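Local coordinates for nitrogenase iron-molybdenum cofactor biosynthesis protein NifB (Methanothermobacter thermautotrophicus, PDB 7JMA) that probably catalyses the radical SAM-dependent carbide insertion that fuses two [4Fe-4S] clusters into the [8Fe-9S-C] precursor of the nitrogenase iron-molybdenum cofactor, at residues I149-Y154 and H165-F170; T137-V142 and I190-S195; V196-L201 and I224-M229. All coordinates share one frame; numbering follows the deposited sequence.

Interaction 1. Residues I149-Y154 and H165-F170; sequences IGEKIY and HGREAF
Gly-150 CA sits over the centre of one face of the Phe-170 ring, 3.5 Å from the ring centroid and 14° off the normal, a CH-pi contact. The absence of a side chain at Gly-150 lets the ring come this close. The same ring turns its edge to Tyr-154, whose CD1 is 3.7 Å from Phe-170 CD1. With CG anti to its own backbone N (chi1 172°), Phe-170 reaches from the start of helix 166-186 across to Gly-150 and Tyr-154. Gly-150 O is gripped twice, by the amides of Ile-153 and Tyr-154. The phenol OH of Tyr-154 is satisfied by Asn-143, and the Tyr-154 side chain also touches Cys-42, one of the cysteines that bind a [4Fe-4S] cluster in this protein, a cluster absent from this apo model. Toward the solvent side, where Arg-167 is exposed, the polar contact is lighter: Glu-151 OE1 takes a weak, bent hydrogen bond from Arg-167 NE at 3.4 Å, part of a salt bridge whose carboxylate and guanidinium planes stand 68° apart. Arg-167 NH1 has a second acid, Glu-171. An alanine in place of Phe-170 would probably open a gap over Gly-150 and leave the Tyr-154 ring without this aromatic neighbour. Cohesion therefore rests mainly on aromatic packing, the charges adding a loose outer clasp.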
loop_
_atom_site.group_PDB
_atom_site.type_symbol
_atom_site.label_atom_id
_atom_site.label_comp_id
_atom_site.label_asym_id
_atom_site.label_seq_id
_atom_site.Cartn_x
_atom_site.Cartn_y
_atom_site.Cartn_z
ATOM N N ILE A 149 -0.744 -7.057 18.187
ATOM C CA ILE A 149 -0.193 -5.768 17.793
ATOM C C ILE A 149 -1.107 -5.060 16.803
ATOM O O ILE A 149 -1.329 -3.851 16.912
ATOM C CB ILE A 149 1.223 -5.962 17.210
ATOM C CG1 ILE A 149 2.182 -6.457 18.295
ATOM C CG2 ILE A 149 1.715 -4.668 16.553
ATOM C CD1 ILE A 149 3.557 -6.826 17.784
ATOM N N GLY A 150 -1.653 -5.807 15.834
ATOM C CA GLY A 150 -2.483 -5.195 14.810
ATOM C C GLY A 150 -3.775 -4.608 15.345
ATOM O O GLY A 150 -4.263 -3.598 14.827
ATOM N N GLU A 151 -4.335 -5.213 16.394
ATOM C CA GLU A 151 -5.573 -4.702 16.965
ATOM C C GLU A 151 -5.394 -3.319 17.566
ATOM O O GLU A 151 -6.385 -2.605 17.766
ATOM C CB GLU A 151 -6.099 -5.671 18.020
ATOM C CG GLU A 151 -5.292 -5.660 19.298
ATOM C CD GLU A 151 -5.653 -6.803 20.226
ATOM O OE1 GLU A 151 -6.501 -7.637 19.847
ATOM O OE2 GLU A 151 -5.086 -6.862 21.337
ATOM N N LYS A 152 -4.162 -2.922 17.864
ATOM C CA LYS A 152 -3.883 -1.601 18.412
ATOM C C LYS A 152 -3.609 -0.563 17.330
ATOM O O LYS A 152 -3.477 0.625 17.643
ATOM C CB LYS A 152 -2.696 -1.684 19.381
ATOM C CG LYS A 152 -2.920 -2.661 20.534
ATOM C CD LYS A 152 -1.726 -2.720 21.473
ATOM N N ILE A 153 -3.537 -0.986 16.072
ATOM C CA ILE A 153 -3.239 -0.100 14.962
ATOM C C ILE A 153 -4.483 0.264 14.153
ATOM O O ILE A 153 -4.555 1.375 13.614
ATOM C CB ILE A 153 -2.167 -0.768 14.062
ATOM C CG1 ILE A 153 -0.850 -0.926 14.831
ATOM C CG2 ILE A 153 -1.947 0.012 12.768
ATOM C CD1 ILE A 153 0.192 -1.811 14.120
ATOM N N TYR A 154 -5.467 -0.627 14.051
ATOM C CA TYR A 154 -6.642 -0.395 13.226
ATOM C C TYR A 154 -7.873 -0.345 14.112
ATOM O O TYR A 154 -8.060 -1.210 14.975
ATOM C CB TYR A 154 -6.795 -1.480 12.171
ATOM C CG TYR A 154 -5.595 -1.554 11.269
ATOM C CD1 TYR A 154 -4.570 -2.439 11.540
ATOM C CD2 TYR A 154 -5.469 -0.712 10.161
ATOM C CE1 TYR A 154 -3.452 -2.518 10.733
ATOM C CE2 TYR A 154 -4.341 -0.787 9.331
ATOM C CZ TYR A 154 -3.336 -1.690 9.634
ATOM O OH TYR A 154 -2.207 -1.785 8.845
ATOM N N HIS A 165 -14.670 -4.490 13.855
ATOM C CA HIS A 165 -13.973 -3.684 14.846
ATOM C C HIS A 165 -12.841 -4.463 15.486
ATOM O O HIS A 165 -12.873 -5.695 15.560
ATOM C CB HIS A 165 -14.889 -3.228 15.973
ATOM C CG HIS A 165 -16.042 -2.412 15.516
ATOM N ND1 HIS A 165 -16.013 -1.033 15.509
ATOM C CD2 HIS A 165 -17.257 -2.770 15.043
ATOM C CE1 HIS A 165 -17.168 -0.578 15.063
ATOM N NE2 HIS A 165 -17.938 -1.611 14.772
ATOM N N GLY A 166 -11.858 -3.712 15.969
ATOM C CA GLY A 166 -10.892 -4.252 16.909
ATOM C C GLY A 166 -10.105 -5.393 16.315
ATOM O O GLY A 166 -9.611 -5.324 15.180
ATOM N N ARG A 167 -9.978 -6.464 17.098
ATOM C CA ARG A 167 -9.130 -7.570 16.681
ATOM C C ARG A 167 -9.656 -8.216 15.408
ATOM O O ARG A 167 -8.881 -8.519 14.493
ATOM C CB ARG A 167 -9.018 -8.595 17.804
ATOM C CG ARG A 167 -8.097 -9.747 17.456
ATOM C CD ARG A 167 -8.145 -10.825 18.520
ATOM N NE ARG A 167 -6.857 -10.963 19.187
ATOM C CZ ARG A 167 -6.045 -12.001 19.033
ATOM N NH1 ARG A 167 -6.388 -13.004 18.232
ATOM N NH2 ARG A 167 -4.889 -12.037 19.680
ATOM N N GLU A 168 -10.979 -8.405 15.315
ATOM C CA GLU A 168 -11.552 -8.988 14.105
ATOM C C GLU A 168 -11.272 -8.121 12.886
ATOM O O GLU A 168 -11.049 -8.639 11.788
ATOM C CB GLU A 168 -13.054 -9.199 14.267
ATOM C CG GLU A 168 -13.671 -9.964 13.105
ATOM C CD GLU A 168 -15.096 -10.416 13.373
ATOM O OE1 GLU A 168 -15.404 -11.597 13.092
ATOM O OE2 GLU A 168 -15.909 -9.594 13.853
ATOM N N ALA A 169 -11.293 -6.796 13.054
ATOM C CA ALA A 169 -10.943 -5.918 11.937
ATOM C C ALA A 169 -9.530 -6.210 11.428
ATOM O O ALA A 169 -9.317 -6.391 10.223
ATOM C CB ALA A 169 -11.082 -4.449 12.352
ATOM N N PHE A 170 -8.547 -6.254 12.330
ATOM C CA PHE A 170 -7.186 -6.535 11.885
ATOM C C PHE A 170 -7.070 -7.925 11.268
ATOM O O PHE A 170 -6.329 -8.124 10.291
ATOM C CB PHE A 170 -6.185 -6.413 13.031
ATOM C CG PHE A 170 -4.819 -6.882 12.636
ATOM C CD1 PHE A 170 -4.022 -6.093 11.820
ATOM C CD2 PHE A 170 -4.366 -8.145 13.003
ATOM C CE1 PHE A 170 -2.759 -6.538 11.415
ATOM C CE2 PHE A 170 -3.116 -8.587 12.602
ATOM C CZ PHE A 170 -2.315 -7.780 11.806
#

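Interaction 2. Residues T137-V142 and I190-S195; sequences TVTVTV and IVKVNS
Thr-139 and Asn-194 meet because both side chains rise from the same face of the sheet: CG2 of Thr-139 is anti to its backbone N, and CG of Asn-194 lies beside its own N (chi1 -82°). The methyl thus rests over the flat Asn-194 amide, 3.5 Å from CG. Thr-137 has the same rotamer, OG1 beside the backbone N (chi1 -54°), and its CG2, again anti to N, packs 3.6 Å from CE of the extended Lys-192. A water joins Thr-141 OG1 to Asn-194 ND2, accepting from the amide at 3.0 Å. Beneath these groups five parallel-sheet hydrogen bonds run from Val-138 N to Ile-190 O, through Lys-192 and Val-140, to Val-142 N and Asn-194 O at 2.7 Å. On the other face Val-140 CG2 approaches Val-191 CG1; beyond the strand end, Val-142 CB sits 3.8 Å from Val-193 CG1. Past the last bridge, Ser-195 OG donates to Val-142 O at 2.7 Å. The faces differ in chemistry: valines fill one, Val-138 and Val-191 packing on helix 166-186, whereas the mostly polar face of threonines, Lys-192 and Asn-194 lies on the side of Cys-115 and Cys-42, whose clusters are absent here, consistent with the inner side of a radical SAM sheet.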
loop_
_atom_site.group_PDB
_atom_site.type_symbol
_atom_site.label_atom_id
_atom_site.label_comp_id
_atom_site.label_asym_id
_atom_site.label_seq_id
_atom_site.Cartn_x
_atom_site.Cartn_y
_atom_site.Cartn_z
ATOM N N THR A 137 3.520 -2.597 -10.532
ATOM C CA THR A 137 4.007 -2.576 -9.162
ATOM C C THR A 137 2.880 -2.151 -8.240
ATOM O O THR A 137 2.123 -1.239 -8.568
ATOM C CB THR A 137 5.185 -1.601 -9.021
ATOM O OG1 THR A 137 6.203 -1.933 -9.980
ATOM C CG2 THR A 137 5.769 -1.647 -7.602
ATOM N N VAL A 138 2.757 -2.826 -7.099
ATOM C CA VAL A 138 1.795 -2.448 -6.076
ATOM C C VAL A 138 2.539 -2.345 -4.756
ATOM O O VAL A 138 3.337 -3.233 -4.419
ATOM C CB VAL A 138 0.638 -3.455 -5.959
ATOM C CG1 VAL A 138 -0.269 -3.079 -4.760
ATOM C CG2 VAL A 138 -0.164 -3.525 -7.245
ATOM N N THR A 139 2.288 -1.262 -4.034
ATOM C CA THR A 139 2.817 -1.059 -2.696
ATOM C C THR A 139 1.697 -1.357 -1.707
ATOM O O THR A 139 0.624 -0.750 -1.785
ATOM C CB THR A 139 3.348 0.361 -2.535
ATOM O OG1 THR A 139 4.378 0.591 -3.501
ATOM C CG2 THR A 139 3.917 0.569 -1.143
ATOM N N VAL A 140 1.937 -2.306 -0.805
ATOM C CA VAL A 140 0.952 -2.745 0.186
ATOM C C VAL A 140 1.448 -2.312 1.557
ATOM O O VAL A 140 2.611 -2.543 1.897
ATOM C CB VAL A 140 0.756 -4.273 0.138
ATOM C CG1 VAL A 140 -0.339 -4.683 1.143
ATOM C CG2 VAL A 140 0.399 -4.747 -1.281
ATOM N N THR A 141 0.590 -1.658 2.346
ATOM C CA THR A 141 1.006 -1.193 3.657
ATOM C C THR A 141 0.663 -2.273 4.673
ATOM O O THR A 141 -0.517 -2.581 4.890
ATOM C CB THR A 141 0.339 0.138 3.987
ATOM O OG1 THR A 141 0.824 1.116 3.054
ATOM C CG2 THR A 141 0.712 0.582 5.405
ATOM N N VAL A 142 1.694 -2.856 5.277
ATOM C CA VAL A 142 1.552 -3.947 6.231
ATOM C C VAL A 142 2.235 -3.501 7.508
ATOM O O VAL A 142 3.467 -3.396 7.557
ATOM C CB VAL A 142 2.173 -5.262 5.739
ATOM C CG1 VAL A 142 1.955 -6.329 6.818
ATOM C CG2 VAL A 142 1.591 -5.715 4.395
ATOM N N ILE A 190 5.180 -6.630 -9.230
ATOM C CA ILE A 190 6.178 -6.404 -8.188
ATOM C C ILE A 190 5.473 -5.909 -6.940
ATOM O O ILE A 190 4.764 -4.900 -6.986
ATOM C CB ILE A 190 7.223 -5.385 -8.643
ATOM C CG1 ILE A 190 7.952 -5.872 -9.909
ATOM C CG2 ILE A 190 8.191 -5.049 -7.507
ATOM C CD1 ILE A 190 8.714 -4.757 -10.574
ATOM N N VAL A 191 5.670 -6.594 -5.815
ATOM C CA VAL A 191 5.025 -6.178 -4.563
ATOM C C VAL A 191 6.069 -5.528 -3.680
ATOM O O VAL A 191 7.087 -6.149 -3.333
ATOM C CB VAL A 191 4.347 -7.352 -3.839
ATOM C CG1 VAL A 191 3.701 -6.842 -2.518
ATOM C CG2 VAL A 191 3.310 -7.970 -4.710
ATOM N N LYS A 192 5.816 -4.276 -3.314
ATOM C CA LYS A 192 6.609 -3.558 -2.338
ATOM C C LYS A 192 5.767 -3.434 -1.076
ATOM O O LYS A 192 4.567 -3.174 -1.158
ATOM C CB LYS A 192 6.992 -2.176 -2.857
ATOM C CG LYS A 192 7.729 -2.235 -4.198
ATOM C CD LYS A 192 8.078 -0.849 -4.715
ATOM C CE LYS A 192 8.918 -0.928 -5.991
ATOM N NZ LYS A 192 8.988 0.383 -6.710
ATOM N N VAL A 193 6.369 -3.655 0.085
ATOM C CA VAL A 193 5.634 -3.565 1.345
ATOM C C VAL A 193 6.121 -2.343 2.104
ATOM O O VAL A 193 7.328 -2.179 2.325
ATOM C CB VAL A 193 5.776 -4.855 2.176
ATOM C CG1 VAL A 193 5.261 -4.654 3.611
ATOM C CG2 VAL A 193 4.993 -5.986 1.503
ATOM N N ASN A 194 5.180 -1.467 2.475
ATOM C CA ASN A 194 5.441 -0.355 3.374
ATOM C C ASN A 194 5.050 -0.777 4.782
ATOM O O ASN A 194 3.973 -1.352 4.983
ATOM C CB ASN A 194 4.639 0.892 2.975
ATOM C CG ASN A 194 5.299 1.687 1.866
ATOM O OD1 ASN A 194 6.304 1.264 1.292
ATOM N ND2 ASN A 194 4.724 2.834 1.547
ATOM N N SER A 195 5.917 -0.498 5.746
ATOM C CA SER A 195 5.613 -0.739 7.148
ATOM C C SER A 195 5.974 0.500 7.949
ATOM O O SER A 195 7.100 1.000 7.850
ATOM C CB SER A 195 6.371 -1.961 7.673
ATOM O OG SER A 195 6.074 -3.103 6.878
HETATM O O HOH W 1 2.302 3.490 3.224
#

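Interaction 3. Residues V196-L201 and I224-M229; sequences VLIPGL and IPLIPM
Leu-226 packs on Val-196 and Ile-198, and its side chain can be followed outward from CB. CB itself lies 3.2 Å from Leu-197 O and 3.9 Å from Val-196 CG1. From there CG is anti to the backbone N (chi1 172°), and the branches part: CD1 stays near Val-196 CG1 at 4.1 Å, while CD2 reaches Ile-198 CG2 at 4.2 Å. Val-196 answers with its CG1, also anti to N, which sits 3.7 Å from Leu-226 CA. Two backbone bonds hold the chains here, the second just past the end of strand 220-225. Leu-197 N donates to Ile-224 O at 2.7 Å in a nearly straight bond (167°), and Leu-197 O accepts from Leu-226 N, a longer bond whose donor is tilted from the carbonyl plane. Pro-225, between the two, has no amide hydrogen to give. Beyond the pairing, Asn-202 holds the departing chain through Val-196 O and Ile-198 N, while Leu-197 turns to the opposite face and packs on helix 240-251. Strand 190-197, helix 206-216 and strand 220-225 form a beta-alpha-beta unit, and the contact joins the C-terminal ends of its two parallel strands, as in the partial TIM-type barrel of radical SAM enzymes.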
loop_
_atom_site.group_PDB
_atom_site.type_symbol
_atom_site.label_atom_id
_atom_site.label_comp_id
_atom_site.label_asym_id
_atom_site.label_seq_id
_atom_site.Cartn_x
_atom_site.Cartn_y
_atom_site.Cartn_z
ATOM N N VAL A 196 5.017 1.004 8.728
ATOM C CA VAL A 196 5.264 2.157 9.589
ATOM C C VAL A 196 5.893 1.686 10.894
ATOM O O VAL A 196 5.348 0.822 11.594
ATOM C CB VAL A 196 3.963 2.932 9.851
ATOM C CG1 VAL A 196 4.224 4.128 10.789
ATOM C CG2 VAL A 196 3.343 3.387 8.526
ATOM N N LEU A 197 7.039 2.263 11.230
ATOM C CA LEU A 197 7.735 1.913 12.461
ATOM C C LEU A 197 7.111 2.704 13.605
ATOM O O LEU A 197 7.223 3.929 13.652
ATOM C CB LEU A 197 9.223 2.208 12.317
ATOM C CG LEU A 197 10.082 1.974 13.549
ATOM C CD1 LEU A 197 9.919 0.542 14.009
ATOM C CD2 LEU A 197 11.528 2.277 13.216
ATOM N N ILE A 198 6.436 2.008 14.514
ATOM C CA ILE A 198 5.765 2.645 15.643
ATOM C C ILE A 198 6.528 2.272 16.904
ATOM O O ILE A 198 6.384 1.147 17.407
ATOM C CB ILE A 198 4.289 2.228 15.752
ATOM C CG1 ILE A 198 3.531 2.530 14.459
ATOM C CG2 ILE A 198 3.621 2.964 16.925
ATOM C CD1 ILE A 198 2.326 1.632 14.234
ATOM N N PRO A 199 7.345 3.174 17.441
ATOM C CA PRO A 199 8.147 2.836 18.622
ATOM C C PRO A 199 7.256 2.413 19.778
ATOM O O PRO A 199 6.247 3.057 20.076
ATOM C CB PRO A 199 8.895 4.138 18.923
ATOM C CG PRO A 199 8.899 4.872 17.628
ATOM C CD PRO A 199 7.603 4.541 16.969
ATOM N N GLY A 200 7.619 1.304 20.410
ATOM C CA GLY A 200 6.858 0.795 21.528
ATOM C C GLY A 200 5.624 0.012 21.155
ATOM O O GLY A 200 4.871 -0.386 22.049
ATOM N N LEU A 201 5.383 -0.217 19.864
ATOM C CA LEU A 201 4.219 -0.982 19.442
ATOM C C LEU A 201 4.624 -2.108 18.501
ATOM O O LEU A 201 4.327 -3.276 18.769
ATOM C CB LEU A 201 3.186 -0.073 18.770
ATOM C CG LEU A 201 1.834 -0.704 18.441
ATOM C CD1 LEU A 201 1.254 -1.385 19.673
ATOM C CD2 LEU A 201 0.870 0.362 17.937
ATOM N N ILE A 224 8.959 3.026 7.080
ATOM C CA ILE A 224 8.561 4.429 7.156
ATOM C C ILE A 224 8.459 4.798 8.632
ATOM O O ILE A 224 7.803 4.078 9.390
ATOM C CB ILE A 224 7.218 4.679 6.444
ATOM C CG1 ILE A 224 7.307 4.255 4.977
ATOM C CG2 ILE A 224 6.810 6.142 6.574
ATOM C CD1 ILE A 224 8.533 4.780 4.281
ATOM N N PRO A 225 9.107 5.867 9.081
ATOM C CA PRO A 225 8.971 6.249 10.490
ATOM C C PRO A 225 7.593 6.834 10.743
ATOM O O PRO A 225 7.038 7.540 9.899
ATOM C CB PRO A 225 10.072 7.298 10.680
ATOM C CG PRO A 225 10.221 7.917 9.330
ATOM C CD PRO A 225 10.004 6.780 8.346
ATOM N N LEU A 226 7.031 6.509 11.903
ATOM C CA LEU A 226 5.769 7.119 12.306
ATOM C C LEU A 226 5.915 8.630 12.412
ATOM O O LEU A 226 6.889 9.136 12.970
ATOM C CB LEU A 226 5.317 6.561 13.655
ATOM C CG LEU A 226 4.095 7.278 14.241
ATOM C CD1 LEU A 226 2.855 6.904 13.434
ATOM C CD2 LEU A 226 3.931 6.977 15.728
ATOM N N ILE A 227 4.935 9.354 11.881
ATOM C CA ILE A 227 4.823 10.784 12.159
ATOM C C ILE A 227 3.594 10.986 13.035
ATOM O O ILE A 227 2.463 10.973 12.528
ATOM C CB ILE A 227 4.736 11.613 10.872
ATOM C CG1 ILE A 227 5.887 11.254 9.934
ATOM C CG2 ILE A 227 4.772 13.096 11.205
ATOM C CD1 ILE A 227 5.800 11.927 8.590
ATOM N N PRO A 228 3.762 11.171 14.343
ATOM C CA PRO A 228 2.595 11.233 15.230
ATOM C C PRO A 228 1.725 12.441 14.919
ATOM O O PRO A 228 2.221 13.543 14.684
ATOM C CB PRO A 228 3.211 11.325 16.633
ATOM C CG PRO A 228 4.640 11.668 16.424
ATOM C CD PRO A 228 5.041 11.240 15.072
ATOM N N MET A 229 0.413 12.214 14.904
ATOM C CA MET A 229 -0.550 13.279 14.659
ATOM C C MET A 229 -1.923 12.799 15.097
ATOM O O MET A 229 -2.299 11.661 14.814
ATOM C CB MET A 229 -0.577 13.686 13.179
#

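From the N terminus, strand 137-141 comes first and leads into helix 147-150. Interaction 1 then closes a short loop, the hairpin of strands 154-159 and 162-165, before helix 166-186 carries the chain back to strand 190-197. There interaction 2 closes the longer loop, so interaction 1 lies within it. Interaction 3 follows in series, closing the excursion through helix 206-216. Interactions 2 and 3 share strand 190-197 and build successive seams of one parallel sheet, meeting where Ser-195 O probably accepts from Ile-224 N. Interaction 1 meets interaction 3 from outside the sheet, where Ile-149, Lys-152 and Ile-153 pack on Leu-201 and Ile-153 also on Ile-198, and does not touch interaction 2.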